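Local coordinates for protein glucanase (Clostridium thermocellum, PDB 5GXX) that probably hydrolyses internal beta-1,4-glucosidic bonds of cellulose as a family 9 endoglucanase of the cellulosome, at residues 72-77 with 308-313; 204-209 with 253-258. The protein carries 1 engineered substitution. One frame throughout, in Å; residues are numbered along the deposited sequence.

Interaction 1 (72-77 with 308-313); sequences LYEYGD and EAFLAF
Tyr75 and Phe310 meet between backbones that stay well apart, the nearest CA atoms, those of Glu74 and Phe313, being 10.0 Å from one another. The gap is bridged mainly by aromatic side chains and no hydrogen bond crosses it. Phe310 sets out at an angle to the other segment, but with CG anti to the backbone N (chi1 -177°) its ring extends outward until CE1 lies 3.7 Å from Tyr75 CE2. Each of these carbons sits at the edge of the other ring, near its plane, so the two rings meet rim to rim rather than stacked, and the side chains slide past one another. Both segments belong to the helical barrel of the family 9 catalytic domain, 72-77 on helix 58-75 and 308-313 within helix 301-318; Tyr75 and Phe313 also pack against helix 412-429. Glu74 covers one face of the Tyr75 ring, its CB 3.5 Å above the plane and over the centre, while its CG approaches Phe310 CZ obliquely at 4.2 Å. The carboxylate continues to a salt bridge with Arg258 and accepts a hydrogen bond from Trp70 NE1. Tyr75 OH passes Phe313 CB at 4.1 Å and makes its hydrogen bond with Asp317 OD2, a further turn along helix 301-318.

Interaction 2 (204-209 with 253-258); sequences ASTWLY and MILLAR
Thr206 and Trp207 on one helix meet Leu255 and Leu256 on the other, two residues from each side making up this buried, largely apolar seam. Helices 198-212 and 249-260 run in roughly the same direction, their local axes inclined by 34° and 10.3 Å apart at closest approach. That is the arrangement expected of successive inner helices in the (alpha/alpha)6 barrel of family 9 glycosidases, where an intervening helix, here 215-224, carries the chain back on the outside.

Thr206 points straight across, and its two branches have separate tasks. The methyl CG2, anti to the backbone N, goes forward to Leu255 CB at 3.9 Å and also touches Leu256 CD2. OG1, on the other branch, turns back beside its own backbone N (chi1 -63°) and is hydrogen-bonded to Leu202 O, one turn earlier. The buried hydroxyl is thus satisfied within its own helix, and OG1 lies against Leu256 CG, 4.0 Å away, in van der Waals contact. Leu256 leaves its helix at a slant, yet its isobutyl group swings round to bring CG and CD2 against the threonine.

Leu255 points directly at the opposite helix and has an extended tip, CD1 lying anti to CA (chi2 170°), which carries that methyl past Thr206 to Trp207. The two side chains cross at about a right angle. Rings from Trp203, Trp70 and Tyr73 meet the indole edge-to-face, and helix 142-158 also packs against it. Leu255 CD1 stands 3.5 Å above the indole plane, displaced toward the rim, with Trp207 CE2 and CZ2 each 3.8 Å from it.

Interactions 1 and 2 lie 14 Å apart between centres, in the same catalytic barrel, and they touch directly. Each segment of one meets a segment of the other: Glu74 OE2 forms a salt bridge of 2.7 Å with Arg258 NH2, Tyr73 CD2 packs 3.7 Å from Trp207 CH2, and Leu311 CB lies 3.8 Å from Ile254 CD1. Trp70 joins them again, packing on Phe310 edge-to-face as well as on the indole. The Trp207 side chain is about 13 Å from a bound calcium ion, whose site includes Asp199 and Glu200 at the start of helix 198-212, so interaction 2 lies further along a helix that contributes metal ligands.

Interaction 1 (72-77 with 308-313)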
ATOM      1  N   LEU A  72     -48.978  21.309  16.896  1.00 16.05           N
ATOM      2  CA  LEU A  72     -49.245  22.153  18.050  1.00 16.36           C
ATOM      3  C   LEU A  72     -50.461  23.037  17.810  1.00 16.49           C
ATOM      4  O   LEU A  72     -51.250  23.243  18.736  1.00 17.24           O
ATOM      5  CB  LEU A  72     -48.014  23.001  18.395  1.00 15.96           C
ATOM      6  CG  LEU A  72     -46.836  22.280  19.063  1.00 15.50           C
ATOM      7  CD1 LEU A  72     -45.566  23.135  19.056  1.00 15.11           C
ATOM      8  CD2 LEU A  72     -47.130  21.810  20.492  1.00 17.39           C
ATOM      9  N   TYR A  73     -50.618  23.553  16.588  1.00 16.44           N
ATOM     10  CA  TYR A  73     -51.724  24.442  16.235  1.00 17.24           C
ATOM     11  C   TYR A  73     -53.075  23.753  16.392  1.00 18.66           C
ATOM     12  O   TYR A  73     -54.033  24.360  16.863  1.00 19.86           O
ATOM     13  CB  TYR A  73     -51.538  24.991  14.812  1.00 18.22           C
ATOM     14  CG  TYR A  73     -52.598  25.954  14.335  1.00 17.56           C
ATOM     15  CD1 TYR A  73     -52.516  27.325  14.614  1.00 18.89           C
ATOM     16  CD2 TYR A  73     -53.664  25.511  13.561  1.00 18.13           C
ATOM     17  CE1 TYR A  73     -53.492  28.211  14.160  1.00 19.11           C
ATOM     18  CE2 TYR A  73     -54.633  26.386  13.098  1.00 16.85           C
ATOM     19  CZ  TYR A  73     -54.546  27.738  13.408  1.00 17.62           C
ATOM     20  OH  TYR A  73     -55.531  28.581  12.934  1.00 22.46           O
ATOM     21  N   GLU A  74     -53.137  22.473  16.038  1.00 17.79           N
ATOM     22  CA  GLU A  74     -54.398  21.728  16.123  1.00 18.75           C
ATOM     23  C   GLU A  74     -54.655  21.131  17.494  1.00 19.39           C
ATOM     24  O   GLU A  74     -55.793  21.140  17.971  1.00 18.52           O
ATOM     25  CB  GLU A  74     -54.397  20.574  15.115  1.00 18.99           C
ATOM     26  CG  GLU A  74     -54.282  21.042  13.671  1.00 20.16           C
ATOM     27  CD  GLU A  74     -55.461  21.860  13.207  1.00 20.05           C
ATOM     28  OE1 GLU A  74     -56.553  21.798  13.827  1.00 20.81           O
ATOM     29  OE2 GLU A  74     -55.317  22.565  12.187  1.00 19.89           O
ATOM     30  N   TYR A  75     -53.605  20.591  18.102  1.00 19.88           N
ATOM     31  CA  TYR A  75     -53.766  19.651  19.202  1.00 21.00           C
ATOM     32  C   TYR A  75     -52.921  20.016  20.427  1.00 22.58           C
ATOM     33  O   TYR A  75     -52.928  19.295  21.423  1.00 23.86           O
ATOM     34  CB  TYR A  75     -53.569  18.195  18.695  1.00 20.16           C
ATOM     35  CG  TYR A  75     -54.529  17.812  17.561  1.00 21.03           C
ATOM     36  CD1 TYR A  75     -55.904  17.999  17.695  1.00 22.63           C
ATOM     37  CD2 TYR A  75     -54.070  17.240  16.361  1.00 23.13           C
ATOM     38  CE1 TYR A  75     -56.794  17.679  16.674  1.00 24.95           C
ATOM     39  CE2 TYR A  75     -54.962  16.916  15.323  1.00 22.18           C
ATOM     40  CZ  TYR A  75     -56.322  17.135  15.491  1.00 24.80           C
ATOM     41  OH  TYR A  75     -57.251  16.833  14.504  1.00 23.47           O
ATOM     42  N   GLY A  76     -52.210  21.145  20.398  1.00 23.45           N
ATOM     43  CA  GLY A  76     -51.326  21.510  21.508  1.00 26.36           C
ATOM     44  C   GLY A  76     -52.000  21.577  22.871  1.00 27.65           C
ATOM     45  O   GLY A  76     -51.447  21.123  23.875  1.00 27.05           O
ATOM     46  N   ASP A  77     -53.203  22.144  22.902  1.00 30.34           N
ATOM     47  CA  ASP A  77     -53.993  22.219  24.134  1.00 33.23           C
ATOM     48  C   ASP A  77     -54.554  20.872  24.559  1.00 33.40           C
ATOM     49  O   ASP A  77     -54.887  20.673  25.727  1.00 34.98           O
ATOM     50  CB  ASP A  77     -55.187  23.155  23.950  1.00 34.13           C
ATOM     51  CG  ASP A  77     -54.787  24.612  23.871  1.00 37.74           C
ATOM     52  OD1 ASP A  77     -53.760  24.997  24.471  1.00 38.36           O
ATOM     53  OD2 ASP A  77     -55.528  25.362  23.204  1.00 41.77           O
ATOM     54  N   GLU A 308     -50.787  11.504   5.739  1.00 10.38           N
ATOM     55  CA  GLU A 308     -52.189  11.553   5.290  1.00 10.65           C
ATOM     56  C   GLU A 308     -53.118  11.266   6.458  1.00 10.31           C
ATOM     57  O   GLU A 308     -54.207  11.849   6.510  1.00 12.00           O
ATOM     58  CB  GLU A 308     -52.432  10.597   4.121  1.00 10.49           C
ATOM     59  CG  GLU A 308     -51.735  11.076   2.852  1.00 12.01           C
ATOM     60  CD  GLU A 308     -52.322  12.386   2.354  1.00 12.48           C
ATOM     61  OE1 GLU A 308     -53.561  12.571   2.452  1.00 13.02           O
ATOM     62  OE2 GLU A 308     -51.583  13.273   1.858  1.00 14.12           O
ATOM     63  N   ALA A 309     -52.703  10.405   7.393  1.00 11.54           N
ATOM     64  CA  ALA A 309     -53.497  10.194   8.608  1.00 10.66           C
ATOM     65  C   ALA A 309     -53.710  11.517   9.350  1.00 11.32           C
ATOM     66  O   ALA A 309     -54.836  11.829   9.739  1.00 11.90           O
ATOM     67  CB  ALA A 309     -52.888   9.115   9.527  1.00 11.84           C
ATOM     68  N   PHE A 310     -52.657  12.321   9.490  1.00 10.96           N
ATOM     69  CA  PHE A 310     -52.814  13.635  10.122  1.00 10.85           C
ATOM     70  C   PHE A 310     -53.788  14.523   9.374  1.00 11.94           C
ATOM     71  O   PHE A 310     -54.684  15.091   9.996  1.00 11.73           O
ATOM     72  CB  PHE A 310     -51.449  14.304  10.282  1.00 10.91           C
ATOM     73  CG  PHE A 310     -51.493  15.639  10.986  1.00 12.00           C
ATOM     74  CD1 PHE A 310     -52.141  15.772  12.210  1.00 12.17           C
ATOM     75  CD2 PHE A 310     -50.875  16.749  10.429  1.00 18.72           C
ATOM     76  CE1 PHE A 310     -52.173  16.984  12.877  1.00 12.77           C
ATOM     77  CE2 PHE A 310     -50.908  17.981  11.086  1.00 19.22           C
ATOM     78  CZ  PHE A 310     -51.554  18.099  12.315  1.00 14.32           C
ATOM     79  N   LEU A 311     -53.642  14.634   8.059  1.00 13.13           N
ATOM     80  CA  LEU A 311     -54.576  15.455   7.289  1.00 12.26           C
ATOM     81  C   LEU A 311     -56.018  14.982   7.420  1.00 13.11           C
ATOM     82  O   LEU A 311     -56.938  15.802   7.529  1.00 13.56           O
ATOM     83  CB  LEU A 311     -54.206  15.445   5.812  1.00 12.87           C
ATOM     84  CG  LEU A 311     -53.289  16.572   5.328  1.00 13.53           C
ATOM     85  CD1 LEU A 311     -51.927  16.544   6.012  1.00 14.81           C
ATOM     86  CD2 LEU A 311     -53.123  16.538   3.815  1.00 14.59           C
ATOM     87  N   ALA A 312     -56.200  13.656   7.415  1.00 11.31           N
ATOM     88  CA  ALA A 312     -57.527  13.057   7.543  1.00 12.18           C
ATOM     89  C   ALA A 312     -58.152  13.344   8.907  1.00 12.08           C
ATOM     90  O   ALA A 312     -59.341  13.677   8.967  1.00 13.39           O
ATOM     91  CB  ALA A 312     -57.471  11.554   7.249  1.00  9.20           C
ATOM     92  N   PHE A 313     -57.362  13.269   9.977  1.00 13.50           N
ATOM     93  CA  PHE A 313     -57.864  13.618  11.306  1.00 13.54           C
ATOM     94  C   PHE A 313     -58.285  15.093  11.336  1.00 14.77           C
ATOM     95  O   PHE A 313     -59.354  15.428  11.851  1.00 15.44           O
ATOM     96  CB  PHE A 313     -56.805  13.393  12.399  1.00 13.59           C
ATOM     97  CG  PHE A 313     -56.610  11.959  12.850  1.00 14.42           C
ATOM     98  CD1 PHE A 313     -57.671  11.111  13.171  1.00 11.93           C
ATOM     99  CD2 PHE A 313     -55.320  11.483  13.039  1.00 13.40           C
ATOM    100  CE1 PHE A 313     -57.448   9.809  13.609  1.00 13.79           C
ATOM    101  CE2 PHE A 313     -55.069  10.196  13.523  1.00 11.79           C
ATOM    102  CZ  PHE A 313     -56.137   9.349  13.811  1.00 12.07           C
TER

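Interaction 2 (204-209 with 253-258)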
ATOM      1  N   ALA A 204     -47.477  28.819   2.436  1.00 17.59           N
ATOM      2  CA  ALA A 204     -46.958  29.900   3.258  1.00 17.50           C
ATOM      3  C   ALA A 204     -47.966  31.041   3.430  1.00 19.04           C
ATOM      4  O   ALA A 204     -48.171  31.514   4.554  1.00 18.81           O
ATOM      5  CB  ALA A 204     -45.653  30.412   2.667  1.00 18.75           C
ATOM      6  N   SER A 205     -48.599  31.478   2.338  1.00 17.73           N
ATOM      7  CA  SER A 205     -49.596  32.548   2.425  1.00 19.59           C
ATOM      8  C   SER A 205     -50.789  32.141   3.296  1.00 19.93           C
ATOM      9  O   SER A 205     -51.324  32.969   4.036  1.00 20.34           O
ATOM     10  CB  SER A 205     -50.043  33.058   1.040  1.00 19.00           C
ATOM     11  OG  SER A 205     -50.586  32.028   0.226  1.00 20.41           O
ATOM     12  N   THR A 206     -51.189  30.867   3.231  1.00 19.39           N
ATOM     13  CA  THR A 206     -52.299  30.367   4.040  1.00 19.32           C
ATOM     14  C   THR A 206     -51.952  30.462   5.521  1.00 18.94           C
ATOM     15  O   THR A 206     -52.748  30.965   6.312  1.00 19.73           O
ATOM     16  CB  THR A 206     -52.664  28.914   3.646  1.00 19.33           C
ATOM     17  OG1 THR A 206     -53.118  28.918   2.291  1.00 20.31           O
ATOM     18  CG2 THR A 206     -53.744  28.331   4.553  1.00 21.51           C
ATOM     19  N   TRP A 207     -50.767  29.983   5.893  1.00 18.63           N
ATOM     20  CA  TRP A 207     -50.303  30.120   7.270  1.00 18.08           C
ATOM     21  C   TRP A 207     -50.149  31.576   7.720  1.00 18.97           C
ATOM     22  O   TRP A 207     -50.425  31.884   8.878  1.00 19.07           O
ATOM     23  CB  TRP A 207     -49.007  29.330   7.513  1.00 17.70           C
ATOM     24  CG  TRP A 207     -49.286  27.862   7.766  1.00 18.32           C
ATOM     25  CD1 TRP A 207     -48.904  26.803   6.988  1.00 18.76           C
ATOM     26  CD2 TRP A 207     -50.024  27.311   8.866  1.00 17.46           C
ATOM     27  NE1 TRP A 207     -49.352  25.623   7.544  1.00 17.76           N
ATOM     28  CE2 TRP A 207     -50.049  25.905   8.690  1.00 17.63           C
ATOM     29  CE3 TRP A 207     -50.670  27.863   9.981  1.00 19.05           C
ATOM     30  CZ2 TRP A 207     -50.694  25.044   9.584  1.00 18.83           C
ATOM     31  CZ3 TRP A 207     -51.312  27.003  10.875  1.00 18.51           C
ATOM     32  CH2 TRP A 207     -51.313  25.608  10.668  1.00 20.33           C
ATOM     33  N   LEU A 208     -49.697  32.454   6.823  1.00 18.97           N
ATOM     34  CA  LEU A 208     -49.653  33.888   7.124  1.00 18.78           C
ATOM     35  C   LEU A 208     -51.038  34.504   7.344  1.00 20.73           C
ATOM     36  O   LEU A 208     -51.198  35.361   8.221  1.00 20.44           O
ATOM     37  CB  LEU A 208     -48.841  34.653   6.073  1.00 19.38           C
ATOM     38  CG  LEU A 208     -47.322  34.507   6.199  1.00 20.19           C
ATOM     39  CD1 LEU A 208     -46.579  34.905   4.934  1.00 21.47           C
ATOM     40  CD2 LEU A 208     -46.756  35.213   7.440  1.00 20.57           C
ATOM     41  N   TYR A 209     -52.037  34.059   6.588  1.00 19.54           N
ATOM     42  CA  TYR A 209     -53.409  34.449   6.856  1.00 20.70           C
ATOM     43  C   TYR A 209     -53.825  33.992   8.245  1.00 21.07           C
ATOM     44  O   TYR A 209     -54.385  34.761   9.033  1.00 22.11           O
ATOM     45  CB  TYR A 209     -54.374  33.858   5.825  1.00 20.72           C
ATOM     46  CG  TYR A 209     -55.791  34.383   5.981  1.00 22.11           C
ATOM     47  CD1 TYR A 209     -56.019  35.750   5.973  1.00 19.23           C
ATOM     48  CD2 TYR A 209     -56.893  33.532   6.160  1.00 24.13           C
ATOM     49  CE1 TYR A 209     -57.299  36.276   6.115  1.00 25.76           C
ATOM     50  CE2 TYR A 209     -58.184  34.057   6.318  1.00 26.82           C
ATOM     51  CZ  TYR A 209     -58.376  35.426   6.292  1.00 28.26           C
ATOM     52  OH  TYR A 209     -59.629  35.998   6.423  1.00 35.19           O
ATOM     53  N   MET A 253     -55.220  23.105   1.124  1.00 17.05           N
ATOM     54  CA  MET A 253     -56.616  23.060   0.695  1.00 17.36           C
ATOM     55  C   MET A 253     -57.544  22.731   1.874  1.00 16.76           C
ATOM     56  O   MET A 253     -58.634  23.305   2.015  1.00 18.12           O
ATOM     57  CB  MET A 253     -56.813  22.066  -0.458  1.00 18.60           C
ATOM     58  CG  MET A 253     -56.066  22.415  -1.766  1.00 17.51           C
ATOM     59  SD  MET A 253     -56.589  23.959  -2.581  1.00 21.57           S
ATOM     60  CE  MET A 253     -57.986  23.364  -3.529  1.00 22.65           C
ATOM     61  N   ILE A 254     -57.086  21.833   2.743  1.00 18.13           N
ATOM     62  CA  ILE A 254     -57.817  21.489   3.953  1.00 17.46           C
ATOM     63  C   ILE A 254     -57.952  22.703   4.868  1.00 17.85           C
ATOM     64  O   ILE A 254     -59.046  22.982   5.358  1.00 18.12           O
ATOM     65  CB  ILE A 254     -57.201  20.255   4.652  1.00 17.97           C
ATOM     66  CG1 ILE A 254     -57.547  18.999   3.839  1.00 16.54           C
ATOM     67  CG2 ILE A 254     -57.669  20.132   6.102  1.00 18.25           C
ATOM     68  CD1 ILE A 254     -56.725  17.787   4.233  1.00 14.78           C
ATOM     69  N   LEU A 255     -56.852  23.427   5.062  1.00 19.01           N
ATOM     70  CA  LEU A 255     -56.874  24.635   5.872  1.00 19.17           C
ATOM     71  C   LEU A 255     -57.794  25.686   5.260  1.00 19.02           C
ATOM     72  O   LEU A 255     -58.490  26.384   5.992  1.00 21.26           O
ATOM     73  CB  LEU A 255     -55.457  25.204   6.041  1.00 19.42           C
ATOM     74  CG  LEU A 255     -54.466  24.339   6.819  1.00 19.38           C
ATOM     75  CD1 LEU A 255     -53.059  24.917   6.676  1.00 19.07           C
ATOM     76  CD2 LEU A 255     -54.863  24.171   8.287  1.00 22.24           C
ATOM     77  N   LEU A 256     -57.812  25.805   3.935  1.00 20.45           N
ATOM     78  CA  LEU A 256     -58.654  26.799   3.263  1.00 21.79           C
ATOM     79  C   LEU A 256     -60.136  26.429   3.217  1.00 23.11           C
ATOM     80  O   LEU A 256     -60.995  27.312   3.147  1.00 24.81           O
ATOM     81  CB  LEU A 256     -58.154  27.056   1.844  1.00 21.88           C
ATOM     82  CG  LEU A 256     -56.905  27.930   1.678  1.00 23.79           C
ATOM     83  CD1 LEU A 256     -56.725  28.185   0.191  1.00 24.23           C
ATOM     84  CD2 LEU A 256     -57.070  29.271   2.402  1.00 24.36           C
ATOM     85  N   ALA A 257     -60.428  25.127   3.246  1.00 22.35           N
ATOM     86  CA  ALA A 257     -61.795  24.640   3.429  1.00 23.10           C
ATOM     87  C   ALA A 257     -62.316  25.094   4.784  1.00 23.62           C
ATOM     88  O   ALA A 257     -63.425  25.624   4.875  1.00 24.58           O
ATOM     89  CB  ALA A 257     -61.847  23.115   3.335  1.00 22.46           C
ATOM     90  N   ARG A 258     -61.518  24.888   5.829  1.00 24.51           N
ATOM     91  CA  ARG A 258     -61.912  25.351   7.158  1.00 26.23           C
ATOM     92  C   ARG A 258     -62.033  26.880   7.221  1.00 27.64           C
ATOM     93  O   ARG A 258     -63.016  27.405   7.757  1.00 29.11           O
ATOM     94  CB  ARG A 258     -61.000  24.767   8.239  1.00 26.32           C
ATOM     95  CG  ARG A 258     -61.398  25.092   9.668  1.00 25.65           C
ATOM     96  CD  ARG A 258     -60.604  24.256  10.652  1.00 28.79           C
ATOM     97  NE  ARG A 258     -59.182  24.607  10.602  1.00 23.20           N
ATOM     98  CZ  ARG A 258     -58.217  23.959  11.241  1.00 25.06           C
ATOM     99  NH1 ARG A 258     -58.494  22.914  12.001  1.00 23.82           N
ATOM    100  NH2 ARG A 258     -56.966  24.380  11.126  1.00 21.32           N
TER